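Local structure of LacI family sugar-binding transcriptional regulator (Enterococcus faecalis V583, 4RK0) at residues L93-A98 / H135-I140; I13-T18 / V68-E73; Q169-I174 / F191-G196. The protein binds ribose between the two lobes of a periplasmic-binding-protein-like core and probably regulates transcription as a DNA-binding repressor of the LacI family. All coordinates share one frame; numbering follows the deposited sequence.

From the N terminus, strand 9-14 leads into 13-18, and contact 2 closes a loop of some fifty residues when strand 66-69 comes back beside it in the first sheet. Strand 90-93 follows; its last residue, Leu93, probably hydrogen-bonds to Ile69, so contacts 2 and 1 touch. The loop 93-98 then waits until helix 138-150 begins in the other half of the chain, where contact 1 closes beside the ribose. Contact 3 comes last, joining helices 164-175 and 187-199 beside the second, four-stranded sheet. The three loops run in series. Contact 3 stays clear of the others, its centre about 24 Å from that of contact 1.

Contact 1. Residues L93-A98 / H135-I140. With RIB (alpha-D-ribofuranose), chain E.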
loop_
_atom_site.group_PDB
_atom_site.type_symbol
_atom_site.label_atom_id
_atom_site.label_comp_id
_atom_site.label_asym_id
_atom_site.label_seq_id
_atom_site.Cartn_x
_atom_site.Cartn_y
_atom_site.Cartn_z
ATOM N N LEU A 93 -3.818 12.046 -15.157
ATOM C CA LEU A 93 -2.552 11.417 -15.156
ATOM C C LEU A 93 -2.769 9.919 -15.192
ATOM O O LEU A 93 -3.895 9.408 -15.048
ATOM C CB LEU A 93 -1.759 11.774 -13.889
ATOM C CG LEU A 93 -2.284 11.243 -12.568
ATOM C CD1 LEU A 93 -1.148 11.249 -11.519
ATOM C CD2 LEU A 93 -3.512 11.965 -12.077
ATOM N N ASP A 94 -1.653 9.256 -15.401
ATOM C CA ASP A 94 -1.528 7.815 -15.272
ATOM C C ASP A 94 -2.477 7.092 -16.244
ATOM O O ASP A 94 -2.340 7.281 -17.464
ATOM C CB ASP A 94 -1.744 7.378 -13.833
ATOM C CG ASP A 94 -1.032 6.040 -13.548
ATOM O OD1 ASP A 94 0.199 5.960 -13.771
ATOM O OD2 ASP A 94 -1.700 5.067 -13.201
ATOM N N GLN A 95 -3.386 6.262 -15.733
ATOM C CA GLN A 95 -4.302 5.473 -16.598
ATOM C C GLN A 95 -5.372 6.316 -17.252
ATOM O O GLN A 95 -6.011 5.827 -18.161
ATOM C CB GLN A 95 -5.008 4.363 -15.831
ATOM C CG GLN A 95 -3.984 3.448 -15.165
ATOM C CD GLN A 95 -4.591 2.190 -14.567
ATOM O OE1 GLN A 95 -5.773 1.918 -14.711
ATOM N NE2 GLN A 95 -3.766 1.417 -13.900
ATOM N N LYS A 96 -5.596 7.536 -16.773
ATOM C CA LYS A 96 -6.515 8.466 -17.469
ATOM C C LYS A 96 -5.812 9.202 -18.588
ATOM O O LYS A 96 -4.927 10.025 -18.344
ATOM C CB LYS A 96 -7.104 9.500 -16.513
ATOM C CG LYS A 96 -7.998 10.562 -17.163
ATOM C CD LYS A 96 -9.243 9.928 -17.823
ATOM C CE LYS A 96 -9.929 10.878 -18.814
ATOM N NZ LYS A 96 -10.878 10.177 -19.729
ATOM N N LYS A 97 -6.223 8.910 -19.817
ATOM C CA LYS A 97 -5.673 9.505 -21.001
ATOM C C LYS A 97 -6.131 10.976 -21.165
ATOM O O LYS A 97 -7.289 11.293 -20.941
ATOM C CB LYS A 97 -6.079 8.662 -22.216
ATOM C CG LYS A 97 -5.851 9.287 -23.580
ATOM C CD LYS A 97 -4.387 9.534 -23.875
ATOM C CE LYS A 97 -4.213 9.904 -25.340
ATOM N NZ LYS A 97 -3.341 11.097 -25.492
ATOM N N ALA A 98 -5.191 11.857 -21.506
ATOM C CA ALA A 98 -5.482 13.268 -21.698
ATOM C C ALA A 98 -5.992 13.490 -23.115
ATOM O O ALA A 98 -5.404 13.005 -24.082
ATOM C CB ALA A 98 -4.232 14.105 -21.464
ATOM N N HIS A 135 -6.517 -5.024 -23.018
ATOM C CA HIS A 135 -7.126 -3.685 -23.161
ATOM C C HIS A 135 -6.510 -2.735 -22.167
ATOM O O HIS A 135 -7.179 -2.100 -21.354
ATOM C CB HIS A 135 -8.659 -3.734 -23.033
ATOM C CG HIS A 135 -9.271 -4.859 -23.809
ATOM N ND1 HIS A 135 -9.024 -5.051 -25.156
ATOM C CD2 HIS A 135 -10.092 -5.868 -23.430
ATOM C CE1 HIS A 135 -9.680 -6.119 -25.573
ATOM N NE2 HIS A 135 -10.335 -6.633 -24.546
ATOM N N ALA A 136 -5.203 -2.656 -22.262
ATOM C CA ALA A 136 -4.406 -1.910 -21.306
ATOM C C ALA A 136 -4.689 -0.421 -21.414
ATOM O O ALA A 136 -4.949 0.066 -22.507
ATOM C CB ALA A 136 -2.938 -2.188 -21.580
ATOM N N PRO A 137 -4.615 0.323 -20.289
ATOM C CA PRO A 137 -4.620 1.779 -20.372
ATOM C C PRO A 137 -3.511 2.282 -21.264
ATOM O O PRO A 137 -2.523 1.581 -21.471
ATOM C CB PRO A 137 -4.402 2.221 -18.923
ATOM C CG PRO A 137 -4.942 1.094 -18.114
ATOM C CD PRO A 137 -4.622 -0.145 -18.891
ATOM N N VAL A 138 -3.687 3.479 -21.835
ATOM C CA VAL A 138 -2.742 3.962 -22.842
ATOM C C VAL A 138 -1.303 4.100 -22.320
ATOM O O VAL A 138 -0.369 3.713 -23.009
ATOM C CB VAL A 138 -3.221 5.293 -23.462
ATOM C CG1 VAL A 138 -2.176 5.843 -24.413
ATOM C CG2 VAL A 138 -4.540 5.054 -24.209
ATOM N N ASN A 139 -1.146 4.591 -21.090
ATOM C CA ASN A 139 0.161 4.739 -20.506
ATOM C C ASN A 139 0.891 3.405 -20.447
ATOM O O ASN A 139 2.067 3.316 -20.775
ATOM C CB ASN A 139 0.064 5.442 -19.131
ATOM C CG ASN A 139 -0.655 4.603 -18.058
ATOM O OD1 ASN A 139 -1.712 3.980 -18.288
ATOM N ND2 ASN A 139 -0.108 4.641 -16.850
ATOM N N ILE A 140 0.160 2.348 -20.121
ATOM C CA ILE A 140 0.752 1.029 -20.025
ATOM C C ILE A 140 1.065 0.478 -21.410
ATOM O O ILE A 140 2.157 -0.034 -21.623
ATOM C CB ILE A 140 -0.136 0.080 -19.212
ATOM C CG1 ILE A 140 -0.103 0.554 -17.756
ATOM C CG2 ILE A 140 0.371 -1.337 -19.364
ATOM C CD1 ILE A 140 -1.176 -0.021 -16.861
HETATM O O5 RIB E . 1.972 -0.249 -10.937
HETATM C C5 RIB E . 0.679 0.291 -11.161
HETATM C C4 RIB E . 0.669 0.684 -12.575
HETATM O O4 RIB E . -0.623 1.139 -13.054
HETATM C C3 RIB E . 1.745 1.747 -12.467
HETATM O O3 RIB E . 2.772 1.239 -13.321
HETATM C C2 RIB E . 0.961 2.994 -12.885
HETATM O O2 RIB E . 1.657 3.753 -13.842
HETATM C C1 RIB E . -0.458 2.547 -13.279
HETATM O O1 RIB E . -0.843 3.033 -14.553
HETATM O O HOH W 1 -3.345 6.611 -19.946
HETATM O O HOH W 2 -5.945 5.073 -20.733
#
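The polar joining of 93-98 and 135-140 goes through two waters and the sugar, with no direct hydrogen bond between the segments. Water 1 donates to Asp94 O and accepts from Asn139 N; water 2 donates to Gln95 O and accepts from Val138 N. Both N-H groups belong to the first turn of helix 138-150, with Pro137 at the N-cap position, so the waters take up donors with no turn before them. The carbonyls are presented by a type II' turn, Leu93 to Lys96, closed by Lys96 N to Leu93 O. This is the ribose cleft of a periplasmic-binding-protein fold: the loop after strand 90-93 comes from one lobe, the helix start from the other. Asp94, its CG anti to the backbone N (chi1 -155°), grips the sugar through RIB O2, which donates to Asp94 OD1 at 2.6 Å; the bond from RIB O1 to Asp94 OD2 is less surely placed. From the opposite lobe Asn139 ND2 donates to RIB O1 at 2.9 Å, nearly straight at 163°. Asn139 CG, in the crowded position between backbone N and carbonyl carbon (chi1 67°), lies against Asp94 O at 3.2 Å while ND2 reaches the sugar. Gln95, extended beyond CG, lies alongside Pro137, the two pointing the same way with Gln95 CB 3.8 Å from Pro137 CB, while Gln95 NE2 donates to RIB O4 at 3.3 Å and only weakly to O1. The methyl CD1 of Ile140 packs against the sugar, 3.8 Å from RIB O1. Arg143, Asn186, Asp214 and Gln231 hydrogen-bond to the same ribose.

Contact 2. Residues I13-T18 / V68-E73; sequences IVPDIT and VIASSE
At the strand end the fit is close and regular. Ile13 pairs with Ile69 in a parallel bridge and uses both of its backbone polar atoms on the neighbour: Ile13 N donates to Val68 O at 2.9 Å, almost straight at 168°, and Ala70 N donates to Ile13 O at the same length. Both donors arrive nearly along the C=O axis of their acceptor. On the face that carries Ile13 and Ile69, the Ile13 branch CG2, anti to its own backbone N, reaches Ser71 CB at 3.9 Å. Val14 CG1 meets the methyl of Ala70, its CB 4.1 Å away, and that same Ala70 CB sits 3.4 Å from Ile13 O.

Beyond this the chains part. Pro15 still brings the CD and CG corner of its ring to Ala70 O, with Pro15 CD 3.9 Å from that oxygen, but 16-18 swing away from the other segment, and Ile17 and Thr18 pack against Ile26 and Gln24 of the second subunit. Past Ala70 the other chain turns too: Ser71 OG accepts from Glu73 N at 3.2 Å, an ST turn that curls the loop just after the strand, where Ser72 is exposed. The pairing is hemmed in by strand 39-44 beside Val14 and strand 90-93 beside Ile69. The side chain of Pro15 lies about 6 Å from the bound ribose. These are parallel strands of a Rossmann-like alpha/beta lobe whose C-terminal ends open into loops lining the sugar cleft, as in periplasmic-binding-protein folds.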
loop_
_atom_site.group_PDB
_atom_site.type_symbol
_atom_site.label_atom_id
_atom_site.label_comp_id
_atom_site.label_asym_id
_atom_site.label_seq_id
_atom_site.Cartn_x
_atom_site.Cartn_y
_atom_site.Cartn_z
ATOM N N ILE A 13 -9.207 10.410 -7.574
ATOM C CA ILE A 13 -9.751 9.196 -8.127
ATOM C C ILE A 13 -8.604 8.357 -8.668
ATOM O O ILE A 13 -7.975 8.698 -9.665
ATOM C CB ILE A 13 -10.721 9.481 -9.315
ATOM C CG1 ILE A 13 -11.699 10.613 -8.999
ATOM C CG2 ILE A 13 -11.410 8.199 -9.750
ATOM C CD1 ILE A 13 -12.572 10.409 -7.800
ATOM N N VAL A 14 -8.323 7.239 -8.001
ATOM C CA VAL A 14 -7.265 6.343 -8.462
ATOM C C VAL A 14 -7.829 4.926 -8.644
ATOM O O VAL A 14 -8.876 4.624 -8.092
ATOM C CB VAL A 14 -6.099 6.299 -7.459
ATOM C CG1 VAL A 14 -5.454 7.670 -7.377
ATOM C CG2 VAL A 14 -6.592 5.873 -6.107
ATOM N N PRO A 15 -7.126 4.078 -9.394
ATOM C CA PRO A 15 -7.569 2.718 -9.633
ATOM C C PRO A 15 -7.673 1.891 -8.373
ATOM O O PRO A 15 -8.607 1.115 -8.255
ATOM C CB PRO A 15 -6.502 2.161 -10.579
ATOM C CG PRO A 15 -5.980 3.355 -11.301
ATOM C CD PRO A 15 -5.990 4.444 -10.260
ATOM N N ASP A 16 -6.706 2.036 -7.463
ATOM C CA ASP A 16 -6.696 1.309 -6.207
ATOM C C ASP A 16 -5.724 1.968 -5.231
ATOM O O ASP A 16 -4.970 2.854 -5.612
ATOM C CB ASP A 16 -6.354 -0.161 -6.416
ATOM C CG ASP A 16 -4.898 -0.376 -6.743
ATOM O OD1 ASP A 16 -4.031 0.077 -5.955
ATOM O OD2 ASP A 16 -4.619 -0.970 -7.791
ATOM N N ILE A 17 -5.741 1.536 -3.976
ATOM C CA ILE A 17 -4.777 2.033 -2.998
ATOM C C ILE A 17 -3.894 0.925 -2.427
ATOM O O ILE A 17 -3.020 1.177 -1.605
ATOM C CB ILE A 17 -5.473 2.774 -1.842
ATOM C CG1 ILE A 17 -6.598 1.934 -1.215
ATOM C CG2 ILE A 17 -6.022 4.092 -2.365
ATOM C CD1 ILE A 17 -6.984 2.379 0.178
ATOM N N THR A 18 -4.112 -0.287 -2.878
ATOM C CA THR A 18 -3.333 -1.415 -2.388
ATOM C C THR A 18 -2.028 -1.556 -3.150
ATOM O O THR A 18 -1.072 -2.130 -2.628
ATOM C CB THR A 18 -4.098 -2.722 -2.526
ATOM O OG1 THR A 18 -4.587 -2.838 -3.858
ATOM C CG2 THR A 18 -5.260 -2.756 -1.569
ATOM N N VAL A 68 -8.370 15.347 -8.981
ATOM C CA VAL A 68 -7.253 14.653 -9.629
ATOM C C VAL A 68 -7.816 13.315 -10.152
ATOM O O VAL A 68 -8.359 12.559 -9.355
ATOM C CB VAL A 68 -6.140 14.318 -8.595
ATOM C CG1 VAL A 68 -4.991 13.599 -9.272
ATOM C CG2 VAL A 68 -5.652 15.589 -7.901
ATOM N N ILE A 69 -7.630 13.045 -11.434
ATOM C CA ILE A 69 -8.240 11.891 -12.120
ATOM C C ILE A 69 -7.148 11.022 -12.727
ATOM O O ILE A 69 -6.508 11.364 -13.697
ATOM C CB ILE A 69 -9.322 12.296 -13.179
ATOM C CG1 ILE A 69 -10.408 13.150 -12.509
ATOM C CG2 ILE A 69 -9.921 11.023 -13.787
ATOM C CD1 ILE A 69 -11.329 13.908 -13.443
ATOM N N ALA A 70 -6.930 9.874 -12.087
ATOM C CA ALA A 70 -5.920 8.950 -12.508
ATOM C C ALA A 70 -6.534 7.651 -13.070
ATOM O O ALA A 70 -5.788 6.753 -13.432
ATOM C CB ALA A 70 -5.003 8.595 -11.327
ATOM N N SER A 71 -7.867 7.549 -13.101
ATOM C CA SER A 71 -8.582 6.324 -13.519
ATOM C C SER A 71 -9.292 6.580 -14.841
ATOM O O SER A 71 -9.913 7.621 -15.001
ATOM C CB SER A 71 -9.608 5.930 -12.426
ATOM O OG SER A 71 -10.578 5.001 -12.891
ATOM N N SER A 72 -9.196 5.633 -15.777
ATOM C CA SER A 72 -9.890 5.706 -17.083
ATOM C C SER A 72 -11.398 5.434 -17.004
ATOM O O SER A 72 -12.080 5.554 -18.009
ATOM C CB SER A 72 -9.276 4.695 -18.065
ATOM O OG SER A 72 -9.341 3.401 -17.486
ATOM N N GLU A 73 -11.894 5.068 -15.824
ATOM C CA GLU A 73 -13.318 4.884 -15.529
ATOM C C GLU A 73 -14.105 6.194 -15.505
ATOM O O GLU A 73 -15.317 6.172 -15.617
ATOM C CB GLU A 73 -13.518 4.090 -14.222
ATOM C CG GLU A 73 -13.029 2.640 -14.356
ATOM C CD GLU A 73 -13.302 1.779 -13.132
ATOM O OE1 GLU A 73 -13.980 2.246 -12.179
ATOM O OE2 GLU A 73 -12.866 0.609 -13.140
#

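Contact 3. Residues Q169-I174 / F191-G196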
loop_
_atom_site.group_PDB
_atom_site.type_symbol
_atom_site.label_atom_id
_atom_site.label_comp_id
_atom_site.label_asym_id
_atom_site.label_seq_id
_atom_site.Cartn_x
_atom_site.Cartn_y
_atom_site.Cartn_z
ATOM N N GLN A 169 -0.554 -16.172 -11.962
ATOM C CA GLN A 169 -1.338 -16.994 -12.875
ATOM C C GLN A 169 -0.757 -17.064 -14.273
ATOM O O GLN A 169 -1.162 -17.919 -15.035
ATOM C CB GLN A 169 -2.751 -16.465 -12.970
ATOM C CG GLN A 169 -3.567 -16.756 -11.738
ATOM C CD GLN A 169 -4.914 -16.065 -11.779
ATOM O OE1 GLN A 169 -5.187 -15.227 -12.650
ATOM N NE2 GLN A 169 -5.754 -16.390 -10.822
ATOM N N ALA A 170 0.179 -16.167 -14.618
ATOM C CA ALA A 170 0.898 -16.265 -15.919
ATOM C C ALA A 170 2.008 -17.330 -15.949
ATOM O O ALA A 170 2.523 -17.695 -17.019
ATOM C CB ALA A 170 1.483 -14.905 -16.313
ATOM N N VAL A 171 2.428 -17.815 -14.785
ATOM C CA VAL A 171 3.623 -18.631 -14.744
ATOM C C VAL A 171 3.480 -19.957 -15.505
ATOM O O VAL A 171 4.397 -20.350 -16.236
ATOM C CB VAL A 171 4.168 -18.793 -13.310
ATOM C CG1 VAL A 171 5.295 -19.816 -13.285
ATOM C CG2 VAL A 171 4.640 -17.446 -12.763
ATOM N N PRO A 172 2.325 -20.614 -15.397
ATOM C CA PRO A 172 2.181 -21.869 -16.172
ATOM C C PRO A 172 2.376 -21.691 -17.683
ATOM O O PRO A 172 3.045 -22.501 -18.324
ATOM C CB PRO A 172 0.752 -22.339 -15.810
ATOM C CG PRO A 172 0.515 -21.776 -14.444
ATOM C CD PRO A 172 1.291 -20.477 -14.354
ATOM N N GLU A 173 1.833 -20.620 -18.256
ATOM C CA GLU A 173 2.011 -20.399 -19.676
ATOM C C GLU A 173 3.479 -20.091 -19.998
ATOM O O GLU A 173 4.042 -20.600 -20.965
ATOM C CB GLU A 173 1.067 -19.305 -20.182
ATOM C CG GLU A 173 -0.170 -19.822 -20.903
ATOM C CD GLU A 173 0.074 -20.040 -22.388
ATOM O OE1 GLU A 173 0.536 -19.085 -23.058
ATOM O OE2 GLU A 173 -0.192 -21.160 -22.882
ATOM N N ILE A 174 4.127 -19.286 -19.170
ATOM C CA ILE A 174 5.549 -18.973 -19.416
ATOM C C ILE A 174 6.434 -20.215 -19.449
ATOM O O ILE A 174 7.365 -20.333 -20.261
ATOM C CB ILE A 174 6.078 -18.019 -18.345
ATOM C CG1 ILE A 174 5.359 -16.667 -18.460
ATOM C CG2 ILE A 174 7.573 -17.827 -18.477
ATOM C CD1 ILE A 174 5.457 -15.803 -17.231
ATOM N N PHE A 191 6.263 -9.462 -8.935
ATOM C CA PHE A 191 6.207 -10.196 -7.654
ATOM C C PHE A 191 5.421 -11.491 -7.795
ATOM O O PHE A 191 5.773 -12.540 -7.195
ATOM C CB PHE A 191 5.661 -9.350 -6.501
ATOM C CG PHE A 191 6.415 -8.076 -6.259
ATOM C CD1 PHE A 191 7.777 -7.964 -6.566
ATOM C CD2 PHE A 191 5.753 -6.974 -5.743
ATOM C CE1 PHE A 191 8.463 -6.777 -6.366
ATOM C CE2 PHE A 191 6.431 -5.788 -5.553
ATOM C CZ PHE A 191 7.788 -5.695 -5.864
ATOM N N GLY A 192 4.400 -11.467 -8.625
ATOM C CA GLY A 192 3.586 -12.658 -8.878
ATOM C C GLY A 192 4.368 -13.730 -9.582
ATOM O O GLY A 192 4.295 -14.898 -9.222
ATOM N N LEU A 193 5.106 -13.315 -10.605
ATOM C CA LEU A 193 6.086 -14.163 -11.288
ATOM C C LEU A 193 7.065 -14.824 -10.354
ATOM O O LEU A 193 7.273 -16.061 -10.433
ATOM C CB LEU A 193 6.836 -13.372 -12.368
ATOM C CG LEU A 193 5.967 -12.778 -13.490
ATOM C CD1 LEU A 193 6.811 -11.931 -14.433
ATOM C CD2 LEU A 193 5.296 -13.867 -14.264
ATOM N N TYR A 194 7.676 -14.024 -9.498
ATOM C CA TYR A 194 8.602 -14.554 -8.477
ATOM C C TYR A 194 7.963 -15.723 -7.715
ATOM O O TYR A 194 8.568 -16.782 -7.585
ATOM C CB TYR A 194 8.993 -13.493 -7.456
ATOM C CG TYR A 194 10.199 -12.633 -7.778
ATOM C CD1 TYR A 194 10.388 -12.076 -9.047
ATOM C CD2 TYR A 194 11.113 -12.301 -6.779
ATOM C CE1 TYR A 194 11.499 -11.285 -9.330
ATOM C CE2 TYR A 194 12.212 -11.502 -7.036
ATOM C CZ TYR A 194 12.409 -10.984 -8.318
ATOM O OH TYR A 194 13.531 -10.193 -8.511
ATOM N N ARG A 195 6.758 -15.518 -7.193
ATOM C CA ARG A 195 6.081 -16.545 -6.419
ATOM C C ARG A 195 5.789 -17.788 -7.268
ATOM O O ARG A 195 6.018 -18.897 -6.829
ATOM C CB ARG A 195 4.786 -15.988 -5.824
ATOM C CG ARG A 195 3.937 -16.997 -5.098
ATOM C CD ARG A 195 2.578 -16.435 -4.711
ATOM N NE ARG A 195 1.673 -17.463 -4.175
ATOM C CZ ARG A 195 0.348 -17.323 -4.031
ATOM N NH1 ARG A 195 -0.274 -16.201 -4.399
ATOM N NH2 ARG A 195 -0.377 -18.326 -3.538
ATOM N N GLY A 196 5.286 -17.619 -8.477
ATOM C CA GLY A 196 4.936 -18.768 -9.276
ATOM C C GLY A 196 6.161 -19.536 -9.717
ATOM O O GLY A 196 6.173 -20.794 -9.728
#
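Val171 fits onto a glycine. Its two methyls sit on the backbone of Gly196, CG1 by C and CG2 by CA: Val171 CG1, anti to its own backbone N (chi1 172°), lies 3.7 Å from Gly196 C, while Val171 CG2 approaches Gly196 CA to the same distance and also comes 3.8 Å from Leu193 O. Because Gly196 has no side chain, the valine can press straight on the helix backbone. The second point of grip is Leu193. Its CD2 methyl reaches across to meet Ile174 CD1 at 3.5 Å, the two side chains crossing at about a right angle, and the same CD2 also lies 3.9 Å from Val171 CG2. Ala170 CB only grazes this methyl. All the touching residues are buried, and the side chains that meet are apolar.

What sets these groups facing is the pair of helices: their short segments approach to 8.5 Å and cross at -63°. Segment 169-174 is kinked at Pro172 and Glu173, whose nitrogens lack a bond to the preceding turn, yet Ile174 N still bonds to Ala170 O and carries the helix on past the kink.

Underneath lies the parallel sheet of the second lobe. Ala170 and Ile174 rest on Ile158 of strand 154-159, and Leu193 reaches Ile182 and Ala184 of strand 181-184 and Ile210 of strand 209-211, so helices 164-175 and 187-199 both pack on the sheet, crossing each other steeply.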